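Local coordinates for DNA repair and recombination protein RadB (PDB 2CVH) that probably takes part in DNA repair and homologous recombination, as a RecA-like protein that binds DNA and ATP but hydrolyses ATP only very weakly, at residues Asp10-Gly15 with Arg191-Glu196; Thr35-Thr40 with Leu108-Ser113; Phe83-Phe88 with Arg92-Ser97; Gln136-Ile141 with Val149-Gln154. One frame throughout, in Å; residues are numbered along the deposited sequence.

Interaction 1: Asp10-Gly15 with Arg191-Glu196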
loop_
_atom_site.group_PDB
_atom_site.type_symbol
_atom_site.label_atom_id
_atom_site.label_comp_id
_atom_site.label_asym_id
_atom_site.label_seq_id
_atom_site.Cartn_x
_atom_site.Cartn_y
_atom_site.Cartn_z
ATOM N N ASP A 10 12.836 -6.051 2.555
ATOM C CA ASP A 10 13.521 -5.058 3.369
ATOM C C ASP A 10 14.855 -4.705 2.751
ATOM O O ASP A 10 15.263 -3.556 2.826
ATOM C CB ASP A 10 13.733 -5.554 4.812
ATOM C CG ASP A 10 12.454 -5.505 5.653
ATOM O OD1 ASP A 10 11.421 -4.985 5.173
ATOM O OD2 ASP A 10 12.475 -6.026 6.786
ATOM N N SER A 11 15.550 -5.704 2.197
ATOM C CA SER A 11 16.839 -5.503 1.517
ATOM C C SER A 11 16.600 -4.602 0.309
ATOM O O SER A 11 17.300 -3.612 0.116
ATOM C CB SER A 11 17.428 -6.834 1.025
ATOM O OG SER A 11 17.840 -7.634 2.108
ATOM N N LEU A 12 15.625 -4.966 -0.515
ATOM C CA LEU A 12 15.265 -4.174 -1.676
ATOM C C LEU A 12 14.939 -2.702 -1.294
ATOM O O LEU A 12 15.359 -1.752 -1.964
ATOM C CB LEU A 12 14.039 -4.787 -2.340
ATOM C CG LEU A 12 13.553 -4.062 -3.595
ATOM C CD1 LEU A 12 14.604 -4.181 -4.645
ATOM C CD2 LEU A 12 12.209 -4.591 -4.092
ATOM N N LEU A 13 14.182 -2.528 -0.215
ATOM C CA LEU A 13 13.747 -1.212 0.232
ATOM C C LEU A 13 14.672 -0.435 1.170
ATOM O O LEU A 13 14.293 0.635 1.638
ATOM C CB LEU A 13 12.358 -1.331 0.886
ATOM C CG LEU A 13 11.168 -1.672 0.011
ATOM C CD1 LEU A 13 9.997 -2.081 0.884
ATOM C CD2 LEU A 13 10.835 -0.475 -0.887
ATOM N N GLY A 14 15.843 -0.965 1.492
ATOM C CA GLY A 14 16.708 -0.247 2.396
ATOM C C GLY A 14 16.259 -0.367 3.845
ATOM O O GLY A 14 16.724 0.395 4.693
ATOM N N GLY A 15 15.342 -1.289 4.132
ATOM C CA GLY A 15 14.898 -1.515 5.496
ATOM C C GLY A 15 13.407 -1.662 5.734
ATOM O O GLY A 15 12.971 -2.157 6.772
ATOM N N ARG A 191 5.882 -14.914 -5.915
ATOM C CA ARG A 191 5.790 -13.530 -6.359
ATOM C C ARG A 191 7.156 -12.853 -6.414
ATOM O O ARG A 191 8.138 -13.332 -5.836
ATOM C CB ARG A 191 4.931 -12.745 -5.356
ATOM C CG ARG A 191 3.532 -13.282 -5.095
ATOM C CD ARG A 191 2.630 -13.061 -6.276
ATOM N NE ARG A 191 1.281 -13.550 -5.994
ATOM C CZ ARG A 191 0.814 -14.756 -6.332
ATOM N NH1 ARG A 191 1.583 -15.635 -6.991
ATOM N NH2 ARG A 191 -0.428 -15.090 -5.984
ATOM N N VAL A 192 7.198 -11.704 -7.073
ATOM C CA VAL A 192 8.428 -10.923 -7.130
ATOM C C VAL A 192 8.024 -9.449 -7.092
ATOM O O VAL A 192 7.009 -9.059 -7.673
ATOM C CB VAL A 192 9.269 -11.234 -8.418
ATOM C CG1 VAL A 192 8.478 -10.843 -9.676
ATOM C CG2 VAL A 192 10.683 -10.536 -8.358
ATOM N N ALA A 193 8.752 -8.653 -6.325
ATOM C CA ALA A 193 8.473 -7.224 -6.278
ATOM C C ALA A 193 9.607 -6.504 -7.055
ATOM O O ALA A 193 10.768 -6.894 -6.980
ATOM C CB ALA A 193 8.430 -6.732 -4.817
ATOM N N VAL A 194 9.259 -5.492 -7.831
ATOM C CA VAL A 194 10.266 -4.742 -8.544
ATOM C C VAL A 194 10.187 -3.303 -8.057
ATOM O O VAL A 194 9.103 -2.707 -8.021
ATOM C CB VAL A 194 10.040 -4.791 -10.067
ATOM C CG1 VAL A 194 11.133 -3.996 -10.791
ATOM C CG2 VAL A 194 10.040 -6.235 -10.557
ATOM N N LEU A 195 11.329 -2.796 -7.599
ATOM C CA LEU A 195 11.464 -1.416 -7.117
ATOM C C LEU A 195 11.640 -0.529 -8.347
ATOM O O LEU A 195 12.755 -0.327 -8.826
ATOM C CB LEU A 195 12.696 -1.286 -6.228
ATOM C CG LEU A 195 12.811 0.018 -5.453
ATOM C CD1 LEU A 195 11.548 0.270 -4.624
ATOM C CD2 LEU A 195 14.011 -0.043 -4.579
ATOM N N GLU A 196 10.531 -0.030 -8.864
ATOM C CA GLU A 196 10.548 0.804 -10.052
ATOM C C GLU A 196 10.973 2.225 -9.792
ATOM O O GLU A 196 11.444 2.925 -10.692
ATOM C CB GLU A 196 9.170 0.819 -10.675
ATOM C CG GLU A 196 8.678 -0.547 -10.917
ATOM C CD GLU A 196 7.561 -0.542 -11.875
ATOM O OE1 GLU A 196 6.622 0.256 -11.667
ATOM O OE2 GLU A 196 7.649 -1.305 -12.856
#

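Interaction 2: Thr35-Thr40 with Leu108-Ser113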
loop_
_atom_site.group_PDB
_atom_site.type_symbol
_atom_site.label_atom_id
_atom_site.label_comp_id
_atom_site.label_asym_id
_atom_site.label_seq_id
_atom_site.Cartn_x
_atom_site.Cartn_y
_atom_site.Cartn_z
ATOM N N THR A 35 -1.680 -8.190 1.389
ATOM C CA THR A 35 -1.026 -8.969 2.425
ATOM C C THR A 35 0.207 -8.225 2.909
ATOM O O THR A 35 0.509 -8.232 4.096
ATOM C CB THR A 35 -0.650 -10.406 1.933
ATOM O OG1 THR A 35 -1.811 -11.023 1.373
ATOM C CG2 THR A 35 -0.152 -11.288 3.095
ATOM N N LEU A 36 0.910 -7.562 1.996
ATOM C CA LEU A 36 2.113 -6.812 2.356
ATOM C C LEU A 36 1.694 -5.688 3.317
ATOM O O LEU A 36 2.332 -5.458 4.355
ATOM C CB LEU A 36 2.749 -6.202 1.102
ATOM C CG LEU A 36 4.270 -6.041 0.982
ATOM C CD1 LEU A 36 4.551 -4.836 0.077
ATOM C CD2 LEU A 36 4.964 -5.875 2.330
ATOM N N ALA A 37 0.625 -4.991 2.955
ATOM C CA ALA A 37 0.099 -3.907 3.776
ATOM C C ALA A 37 -0.252 -4.425 5.173
ATOM O O ALA A 37 0.197 -3.853 6.182
ATOM C CB ALA A 37 -1.139 -3.302 3.107
ATOM N N LEU A 38 -0.998 -5.534 5.214
ATOM C CA LEU A 38 -1.420 -6.172 6.467
ATOM C C LEU A 38 -0.232 -6.544 7.347
ATOM O O LEU A 38 -0.232 -6.281 8.551
ATOM C CB LEU A 38 -2.245 -7.447 6.190
ATOM C CG LEU A 38 -3.777 -7.527 6.043
ATOM C CD1 LEU A 38 -4.230 -8.997 5.872
ATOM C CD2 LEU A 38 -4.453 -6.967 7.270
ATOM N N GLN A 39 0.784 -7.148 6.737
ATOM C CA GLN A 39 1.964 -7.570 7.449
ATOM C C GLN A 39 2.803 -6.428 7.971
ATOM O O GLN A 39 3.335 -6.504 9.084
ATOM C CB GLN A 39 2.805 -8.481 6.564
ATOM C CG GLN A 39 4.084 -8.993 7.214
ATOM C CD GLN A 39 4.542 -10.319 6.613
ATOM O OE1 GLN A 39 5.722 -10.514 6.297
ATOM N NE2 GLN A 39 3.609 -11.250 6.487
ATOM N N THR A 40 2.969 -5.387 7.163
ATOM C CA THR A 40 3.743 -4.235 7.604
ATOM C C THR A 40 3.008 -3.607 8.806
ATOM O O THR A 40 3.607 -3.382 9.848
ATOM C CB THR A 40 3.913 -3.213 6.464
ATOM O OG1 THR A 40 4.523 -3.872 5.351
ATOM C CG2 THR A 40 4.805 -2.042 6.900
ATOM N N LEU A 108 1.374 3.668 10.665
ATOM C CA LEU A 108 1.177 3.540 9.230
ATOM C C LEU A 108 -0.218 3.906 8.774
ATOM O O LEU A 108 -1.183 3.765 9.522
ATOM C CB LEU A 108 1.402 2.052 8.865
ATOM C CG LEU A 108 1.360 1.508 7.431
ATOM C CD1 LEU A 108 2.631 1.979 6.717
ATOM C CD2 LEU A 108 1.286 -0.035 7.440
ATOM N N VAL A 109 -0.315 4.337 7.517
ATOM C CA VAL A 109 -1.593 4.663 6.879
ATOM C C VAL A 109 -1.575 3.797 5.613
ATOM O O VAL A 109 -0.525 3.642 4.990
ATOM C CB VAL A 109 -1.705 6.186 6.457
ATOM C CG1 VAL A 109 -3.022 6.450 5.747
ATOM C CG2 VAL A 109 -1.584 7.104 7.679
ATOM N N VAL A 110 -2.715 3.225 5.251
ATOM C CA VAL A 110 -2.829 2.398 4.059
ATOM C C VAL A 110 -4.094 2.828 3.375
ATOM O O VAL A 110 -5.124 2.976 4.029
ATOM C CB VAL A 110 -2.963 0.867 4.377
ATOM C CG1 VAL A 110 -3.117 0.089 3.076
ATOM C CG2 VAL A 110 -1.755 0.355 5.196
ATOM N N VAL A 111 -4.010 3.128 2.085
ATOM C CA VAL A 111 -5.206 3.498 1.340
ATOM C C VAL A 111 -5.343 2.404 0.298
ATOM O O VAL A 111 -4.350 1.984 -0.292
ATOM C CB VAL A 111 -5.106 4.900 0.691
ATOM C CG1 VAL A 111 -6.435 5.246 0.020
ATOM C CG2 VAL A 111 -4.773 5.955 1.757
ATOM N N ASP A 112 -6.556 1.906 0.104
ATOM C CA ASP A 112 -6.775 0.816 -0.831
ATOM C C ASP A 112 -8.130 1.001 -1.476
ATOM O O ASP A 112 -9.125 0.504 -0.968
ATOM C CB ASP A 112 -6.721 -0.506 -0.044
ATOM C CG ASP A 112 -6.822 -1.748 -0.923
ATOM O OD1 ASP A 112 -7.129 -1.655 -2.133
ATOM O OD2 ASP A 112 -6.584 -2.844 -0.371
ATOM N N SER A 113 -8.174 1.614 -2.647
ATOM C CA SER A 113 -7.004 2.093 -3.362
ATOM C C SER A 113 -7.358 3.438 -3.967
ATOM O O SER A 113 -6.808 4.460 -3.578
ATOM C CB SER A 113 -6.675 1.106 -4.480
ATOM O OG SER A 113 -7.813 0.820 -5.277
#

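Interaction 3: Phe83-Phe88 with Arg92-Ser97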
loop_
_atom_site.group_PDB
_atom_site.type_symbol
_atom_site.label_atom_id
_atom_site.label_comp_id
_atom_site.label_asym_id
_atom_site.label_seq_id
_atom_site.Cartn_x
_atom_site.Cartn_y
_atom_site.Cartn_z
ATOM N N PHE A 83 -11.674 2.234 7.640
ATOM C CA PHE A 83 -12.533 3.237 7.016
ATOM C C PHE A 83 -13.033 2.588 5.751
ATOM O O PHE A 83 -12.244 2.101 4.949
ATOM C CB PHE A 83 -11.753 4.516 6.668
ATOM C CG PHE A 83 -11.125 5.182 7.859
ATOM C CD1 PHE A 83 -9.897 4.756 8.340
ATOM C CD2 PHE A 83 -11.772 6.224 8.506
ATOM C CE1 PHE A 83 -9.310 5.348 9.450
ATOM C CE2 PHE A 83 -11.194 6.830 9.624
ATOM C CZ PHE A 83 -9.960 6.391 10.096
ATOM N N THR A 84 -14.338 2.603 5.546
ATOM C CA THR A 84 -14.904 1.945 4.384
ATOM C C THR A 84 -15.667 2.882 3.457
ATOM O O THR A 84 -16.854 2.684 3.214
ATOM C CB THR A 84 -15.828 0.795 4.856
ATOM O OG1 THR A 84 -16.637 1.268 5.941
ATOM C CG2 THR A 84 -15.015 -0.400 5.351
ATOM N N PRO A 85 -14.980 3.883 2.876
ATOM C CA PRO A 85 -15.625 4.838 1.972
ATOM C C PRO A 85 -16.265 4.119 0.794
ATOM O O PRO A 85 -17.181 4.643 0.151
ATOM C CB PRO A 85 -14.456 5.714 1.530
ATOM C CG PRO A 85 -13.311 4.763 1.534
ATOM C CD PRO A 85 -13.519 4.066 2.852
ATOM N N SER A 86 -15.722 2.938 0.517
ATOM C CA SER A 86 -16.143 2.011 -0.534
ATOM C C SER A 86 -16.772 2.537 -1.839
ATOM O O SER A 86 -16.241 2.278 -2.923
ATOM C CB SER A 86 -16.981 0.889 0.096
ATOM O OG SER A 86 -16.275 0.290 1.182
ATOM N N ASP A 87 -17.876 3.275 -1.763
ATOM C CA ASP A 87 -18.489 3.796 -2.978
ATOM C C ASP A 87 -17.768 5.045 -3.484
ATOM O O ASP A 87 -18.392 5.980 -3.974
ATOM C CB ASP A 87 -19.986 4.070 -2.788
ATOM C CG ASP A 87 -20.777 3.943 -4.094
ATOM O OD1 ASP A 87 -20.811 4.916 -4.873
ATOM O OD2 ASP A 87 -21.359 2.862 -4.349
ATOM N N PHE A 88 -16.447 5.054 -3.343
ATOM C CA PHE A 88 -15.583 6.134 -3.811
ATOM C C PHE A 88 -16.034 7.600 -3.702
ATOM O O PHE A 88 -15.524 8.461 -4.431
ATOM C CB PHE A 88 -15.118 5.825 -5.245
ATOM C CG PHE A 88 -16.223 5.348 -6.172
ATOM C CD1 PHE A 88 -17.174 6.241 -6.677
ATOM C CD2 PHE A 88 -16.314 4.001 -6.535
ATOM C CE1 PHE A 88 -18.194 5.800 -7.524
ATOM C CE2 PHE A 88 -17.332 3.551 -7.383
ATOM C CZ PHE A 88 -18.271 4.451 -7.877
ATOM N N ARG A 92 -12.405 10.983 -0.451
ATOM C CA ARG A 92 -11.710 12.246 -0.208
ATOM C C ARG A 92 -12.080 12.794 1.182
ATOM O O ARG A 92 -11.254 13.413 1.853
ATOM C CB ARG A 92 -12.061 13.255 -1.316
ATOM C CG ARG A 92 -11.840 14.743 -0.980
ATOM C CD ARG A 92 -10.607 15.373 -1.653
ATOM N NE ARG A 92 -9.355 14.897 -1.081
ATOM C CZ ARG A 92 -8.954 15.151 0.159
ATOM N NH1 ARG A 92 -9.695 15.897 0.964
ATOM N NH2 ARG A 92 -7.854 14.584 0.622
ATOM N N ARG A 93 -13.308 12.528 1.623
ATOM C CA ARG A 93 -13.783 12.983 2.934
ATOM C C ARG A 93 -13.062 12.235 4.053
ATOM O O ARG A 93 -12.696 12.816 5.083
ATOM C CB ARG A 93 -15.290 12.762 3.059
ATOM C CG ARG A 93 -16.050 13.151 1.810
ATOM C CD ARG A 93 -17.538 12.861 1.944
ATOM N NE ARG A 93 -18.209 12.897 0.645
ATOM C CZ ARG A 93 -19.218 12.105 0.294
ATOM N NH1 ARG A 93 -19.691 11.194 1.140
ATOM N NH2 ARG A 93 -19.762 12.238 -0.904
ATOM N N VAL A 94 -12.849 10.943 3.814
ATOM C CA VAL A 94 -12.174 10.046 4.745
ATOM C C VAL A 94 -10.712 10.457 4.836
ATOM O O VAL A 94 -10.152 10.554 5.928
ATOM C CB VAL A 94 -12.270 8.570 4.256
ATOM C CG1 VAL A 94 -11.241 7.690 4.963
ATOM C CG2 VAL A 94 -13.684 8.040 4.477
ATOM N N ILE A 95 -10.102 10.706 3.678
ATOM C CA ILE A 95 -8.705 11.110 3.640
ATOM C C ILE A 95 -8.583 12.454 4.336
ATOM O O ILE A 95 -7.670 12.671 5.130
ATOM C CB ILE A 95 -8.175 11.128 2.206
ATOM C CG1 ILE A 95 -8.096 9.686 1.692
ATOM C CG2 ILE A 95 -6.806 11.762 2.162
ATOM C CD1 ILE A 95 -7.629 9.556 0.290
ATOM N N GLY A 96 -9.572 13.315 4.106
ATOM C CA GLY A 96 -9.585 14.607 4.755
ATOM C C GLY A 96 -9.691 14.402 6.255
ATOM O O GLY A 96 -8.916 14.984 7.021
ATOM N N SER A 97 -10.593 13.514 6.674
ATOM C CA SER A 97 -10.788 13.238 8.097
ATOM C C SER A 97 -9.486 12.748 8.733
ATOM O O SER A 97 -9.130 13.134 9.863
ATOM C CB SER A 97 -11.908 12.200 8.306
ATOM O OG SER A 97 -11.494 10.859 8.044
#

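Interaction 4: Gln136-Ile141 with Val149-Gln154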
loop_
_atom_site.group_PDB
_atom_site.type_symbol
_atom_site.label_atom_id
_atom_site.label_comp_id
_atom_site.label_asym_id
_atom_site.label_seq_id
_atom_site.Cartn_x
_atom_site.Cartn_y
_atom_site.Cartn_z
ATOM N N GLN A 136 -1.962 14.756 -2.047
ATOM C CA GLN A 136 -1.344 15.837 -1.295
ATOM C C GLN A 136 -1.704 15.762 0.183
ATOM O O GLN A 136 -0.839 15.982 1.036
ATOM C CB GLN A 136 -1.706 17.207 -1.875
ATOM C CG GLN A 136 -0.745 17.654 -2.968
ATOM C CD GLN A 136 0.717 17.427 -2.584
ATOM O OE1 GLN A 136 1.431 16.665 -3.244
ATOM N NE2 GLN A 136 1.163 18.075 -1.503
ATOM N N VAL A 137 -2.967 15.465 0.493
ATOM C CA VAL A 137 -3.368 15.338 1.891
ATOM C C VAL A 137 -2.592 14.178 2.525
ATOM O O VAL A 137 -2.045 14.312 3.621
ATOM C CB VAL A 137 -4.898 15.138 2.041
ATOM C CG1 VAL A 137 -5.283 14.937 3.521
ATOM C CG2 VAL A 137 -5.621 16.349 1.484
ATOM N N LEU A 138 -2.443 13.081 1.790
ATOM C CA LEU A 138 -1.705 11.927 2.308
ATOM C C LEU A 138 -0.230 12.266 2.539
ATOM O O LEU A 138 0.351 11.856 3.555
ATOM C CB LEU A 138 -1.856 10.714 1.369
ATOM C CG LEU A 138 -3.278 10.131 1.365
ATOM C CD1 LEU A 138 -3.474 9.129 0.233
ATOM C CD2 LEU A 138 -3.601 9.509 2.739
ATOM N N LEU A 139 0.386 13.005 1.613
ATOM C CA LEU A 139 1.795 13.392 1.785
ATOM C C LEU A 139 1.916 14.302 3.016
ATOM O O LEU A 139 2.837 14.167 3.822
ATOM C CB LEU A 139 2.351 14.096 0.532
ATOM C CG LEU A 139 3.842 14.497 0.588
ATOM C CD1 LEU A 139 4.763 13.299 0.792
ATOM C CD2 LEU A 139 4.196 15.210 -0.678
ATOM N N TRP A 140 0.942 15.190 3.176
ATOM C CA TRP A 140 0.863 16.107 4.316
ATOM C C TRP A 140 0.794 15.265 5.605
ATOM O O TRP A 140 1.557 15.486 6.557
ATOM C CB TRP A 140 -0.423 16.927 4.167
ATOM C CG TRP A 140 -0.500 18.234 4.890
ATOM C CD1 TRP A 140 0.477 18.836 5.637
ATOM C CD2 TRP A 140 -1.630 19.117 4.913
ATOM N NE1 TRP A 140 0.020 20.045 6.124
ATOM C CE2 TRP A 140 -1.268 20.243 5.691
ATOM C CE3 TRP A 140 -2.917 19.067 4.350
ATOM C CZ2 TRP A 140 -2.147 21.312 5.923
ATOM C CZ3 TRP A 140 -3.790 20.124 4.583
ATOM C CH2 TRP A 140 -3.399 21.235 5.362
ATOM N N ILE A 141 -0.117 14.292 5.631
ATOM C CA ILE A 141 -0.248 13.417 6.804
ATOM C C ILE A 141 1.075 12.689 7.071
ATOM O O ILE A 141 1.561 12.672 8.215
ATOM C CB ILE A 141 -1.408 12.357 6.650
ATOM C CG1 ILE A 141 -2.773 13.055 6.666
ATOM C CG2 ILE A 141 -1.346 11.304 7.762
ATOM C CD1 ILE A 141 -3.917 12.178 6.186
ATOM N N VAL A 149 2.977 6.130 4.141
ATOM C CA VAL A 149 1.638 6.060 3.605
ATOM C C VAL A 149 1.756 5.132 2.388
ATOM O O VAL A 149 2.440 5.459 1.418
ATOM C CB VAL A 149 1.089 7.411 3.149
ATOM C CG1 VAL A 149 -0.288 7.218 2.542
ATOM C CG2 VAL A 149 0.960 8.359 4.330
ATOM N N ILE A 150 1.168 3.943 2.493
ATOM C CA ILE A 150 1.166 2.974 1.409
ATOM C C ILE A 150 -0.085 3.205 0.602
ATOM O O ILE A 150 -1.194 3.288 1.142
ATOM C CB ILE A 150 1.168 1.514 1.929
ATOM C CG1 ILE A 150 2.488 1.209 2.638
ATOM C CG2 ILE A 150 0.929 0.542 0.753
ATOM C CD1 ILE A 150 2.455 -0.054 3.517
ATOM N N VAL A 151 0.104 3.365 -0.699
ATOM C CA VAL A 151 -0.991 3.589 -1.620
ATOM C C VAL A 151 -1.061 2.341 -2.519
ATOM O O VAL A 151 -0.161 2.063 -3.308
ATOM C CB VAL A 151 -0.738 4.866 -2.467
ATOM C CG1 VAL A 151 -1.774 4.981 -3.527
ATOM C CG2 VAL A 151 -0.776 6.104 -1.582
ATOM N N ILE A 152 -2.106 1.557 -2.339
ATOM C CA ILE A 152 -2.281 0.343 -3.098
ATOM C C ILE A 152 -3.158 0.607 -4.312
ATOM O O ILE A 152 -4.135 1.329 -4.221
ATOM C CB ILE A 152 -2.863 -0.760 -2.186
ATOM C CG1 ILE A 152 -1.771 -1.269 -1.250
ATOM C CG2 ILE A 152 -3.486 -1.895 -3.000
ATOM C CD1 ILE A 152 -2.295 -2.150 -0.117
ATOM N N ASN A 153 -2.756 0.087 -5.469
ATOM C CA ASN A 153 -3.534 0.261 -6.692
ATOM C C ASN A 153 -3.380 -1.004 -7.528
ATOM O O ASN A 153 -2.494 -1.816 -7.273
ATOM C CB ASN A 153 -2.989 1.440 -7.517
ATOM C CG ASN A 153 -2.825 2.706 -6.703
ATOM O OD1 ASN A 153 -3.780 3.449 -6.499
ATOM N ND2 ASN A 153 -1.608 2.958 -6.227
ATOM N N GLN A 154 -4.221 -1.158 -8.540
ATOM C CA GLN A 154 -4.115 -2.296 -9.446
ATOM C C GLN A 154 -3.140 -1.929 -10.588
ATOM O O GLN A 154 -2.993 -0.755 -10.960
ATOM C CB GLN A 154 -5.482 -2.655 -10.022
ATOM C CG GLN A 154 -6.504 -3.079 -8.988
ATOM C CD GLN A 154 -6.072 -4.309 -8.216
ATOM O OE1 GLN A 154 -6.110 -4.322 -6.987
ATOM N NE2 GLN A 154 -5.675 -5.354 -8.931
#

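Interaction 1: Asp10-Gly15 with Arg191-Glu196
Leu12, on the last turn of helix 7-12, lies against Leu195 and Ala193 of strand 190-197, one of the antiparallel strands in the mixed sheet of this RecA-like ATPase domain. The two leucines slide past each other in opposite directions. Leu12 CD1 rests 3.8 Å from Leu195 CB, and its other methyl, CD2, sits 4.0 Å from Ala193 O. Both branches can face the strand because chi1 of -179° carries CG away from the backbone N. The small side chain of Ala193 suits the spot, since it leaves room for the forked leucine above it. Leu13 adds one touch: its CD2 comes 3.9 Å from Leu195 CD1, crossing that branch at a slant. With an alanine in place of Leu12, Leu195 CB would probably lose much of its apolar cover and a gap open between helix and strand. Further out, Leu12 also packs on Leu180 of the next strand, 178-184, and on Leu205. Behind Leu13 the helix closes in a Schellman motif, where Gly15 N reaches back 2.6 Å to Asp10 O. Gly14, at the positive phi of 77°, is placed where a side chain would be jammed against the preceding carbonyl. Leu12 O itself accepts a hydrogen bond from Arg201 NE, while the methyl CD2 of Leu195 presses to 3.4 Å from that same Leu12 O.

Interaction 2: Thr35-Thr40 with Leu108-Ser113
Leu108 reaches from strand 106-112 toward helix 33-44 and meets Thr40 and Ala37 there. Its CB leads toward the helix, and with chi1 at -177° CG swings away from the backbone N; neither of these atoms makes the closest approach. The fork at CG decides the contact: CD2 ends 4.1 Å from Thr40 CG2 and 4.2 Å from Ala37 O, crossing the threonine at about a right angle. One turn earlier on the helix, Ala37 CB meets Val110 CG1 at 3.9 Å, the alanine being small enough to bring the helix close to a beta-branched neighbour. This is the layered core of a P-loop ATPase: the helix that follows the predicted ATP-binding loop lies on the central sheet, the axis of its 35-40 part 9.7 Å from that of 108-112, the two running nearly antiparallel at 162°. The strand ends at Asp112, before a cis peptide to Ser113, consistent with a Walker B strand. Thr40 suits a buried helix face because its hydroxyl is spent on its own helix, OG1 donating to Leu36 O at 2.9 Å. A valine here has no hydroxyl, and Leu36 O would probably be left to the backbone N-H alone. Thr40 OG1 approaches that oxygen from above the carbonyl plane, 39° out of it.

Interaction 3: Phe83-Phe88 with Arg92-Ser97
Val94, on helix 90-101, wedges its two methyl branches against Phe83 and Pro85, the residues by which the chain leaves strand 80-83. Of the three, Val94 has the most surface buried by the contact, because its branching at CB lets it meet both partners. Chi1 of 163° sets CG1 anti to the backbone N and CG2 anti to the carbonyl carbon, turning one methyl to each partner. CG1 lies 3.6 Å from Phe83 CB and 3.8 Å from Phe83 CG, so the valine meets the root of the aromatic side chain, crossing it at a slant, while the ring extends further along the helix. The Phe83 side chain also touches Leu98 and Thr101. Val94 CG2 comes 3.8 Å from Pro85 CB. The rigid proline ring offers an apolar surface without a backbone N-H to satisfy, which suits a buried place at a turn of the chain. Val94 and Pro85 both reach inward to Val51 of strand 47-52, tying the loop and helix to the sheet. At the margin Ser97 turns its hydroxyl back onto its own helix: OG donates to Val94 O at a short 2.5 Å, with OG tilted only 18° from the carbonyl plane, so this polar group can sit near the Phe83 ring. The arrangement is that of the first half of a beta-alpha-beta crossover, in which strand 80-83 leads through helix 90-101 to the parallel strand 106-112, passing over strand 47-52.

Interaction 4: Gln136-Ile141 with Val149-Gln154
Leu138 of helix 128-145 and Val149, the first residue of strand 149-153, form the tight part of this contact, their side chains crossing at about a right angle. Val149 CG1 stands 4.0 Å from both Leu138 CB and Leu138 CD2, nestling beside the base of the leucine and one arm of its fork. The other methyl of the valine, CG2, closes to 3.6 Å from Leu138 O, so Val149 touches helix backbone as well as side chain. With chi1 at 177°, Val149 CG1 lies anti to the backbone N and CG2 anti to the carbonyl carbon, which separates these two tasks. A valine suits the strand here because its branching at CB gives two methyls close to the backbone, while the longer leucine spans from helix to sheet. Leu138 also touches Leu22 and Val111 of the strands on either side of 149-153.

Toward the C-terminal end of the strand the packing thins: Leu138 CD1 and Val151 CG2 are 4.4 Å apart. A turn later on the helix, Ile141 CG2 stays 5.1 Å from Val149 CG2, and Ile141 packs on Leu98 instead. On the outer side of the helix, Gln136 and Trp140 are exposed to solvent. Past the strand's end, Gln154 OE1 accepts a hydrogen bond from Lys33 NZ of the predicted ATP-binding loop. Helix 128-145 forms the connection of a beta-alpha-beta unit, joining the neighbouring parallel strands 106-112 and 149-153 in the nucleotide-binding core.

Interactions 2 and 4 meet in the sheet, where strands 106-112 and 149-153 are neighbours: Val111 N and Ile150 O lie 3.0 Å apart, probably hydrogen-bonded, and Ala37 CB packs 3.6 Å from Ile152 CD1. Interaction 4 also touches interaction 3, with Ile95 CG2 4.0 Å from Leu138 CD2, so helices 90-101 and 128-145 pack side by side. Interaction 1 stands apart, its centre about 15 Å from that of interaction 2, and along the chain its two segments enclose the other three. Interactions 1, 2 and 4 each reach the predicted ATP site: Arg191 NH2 bonds to Ala30 O, the Ala37 side chain is about 5 Å from that of Thr34, and Gln154 holds Lys33. Interaction 3 lies away from it.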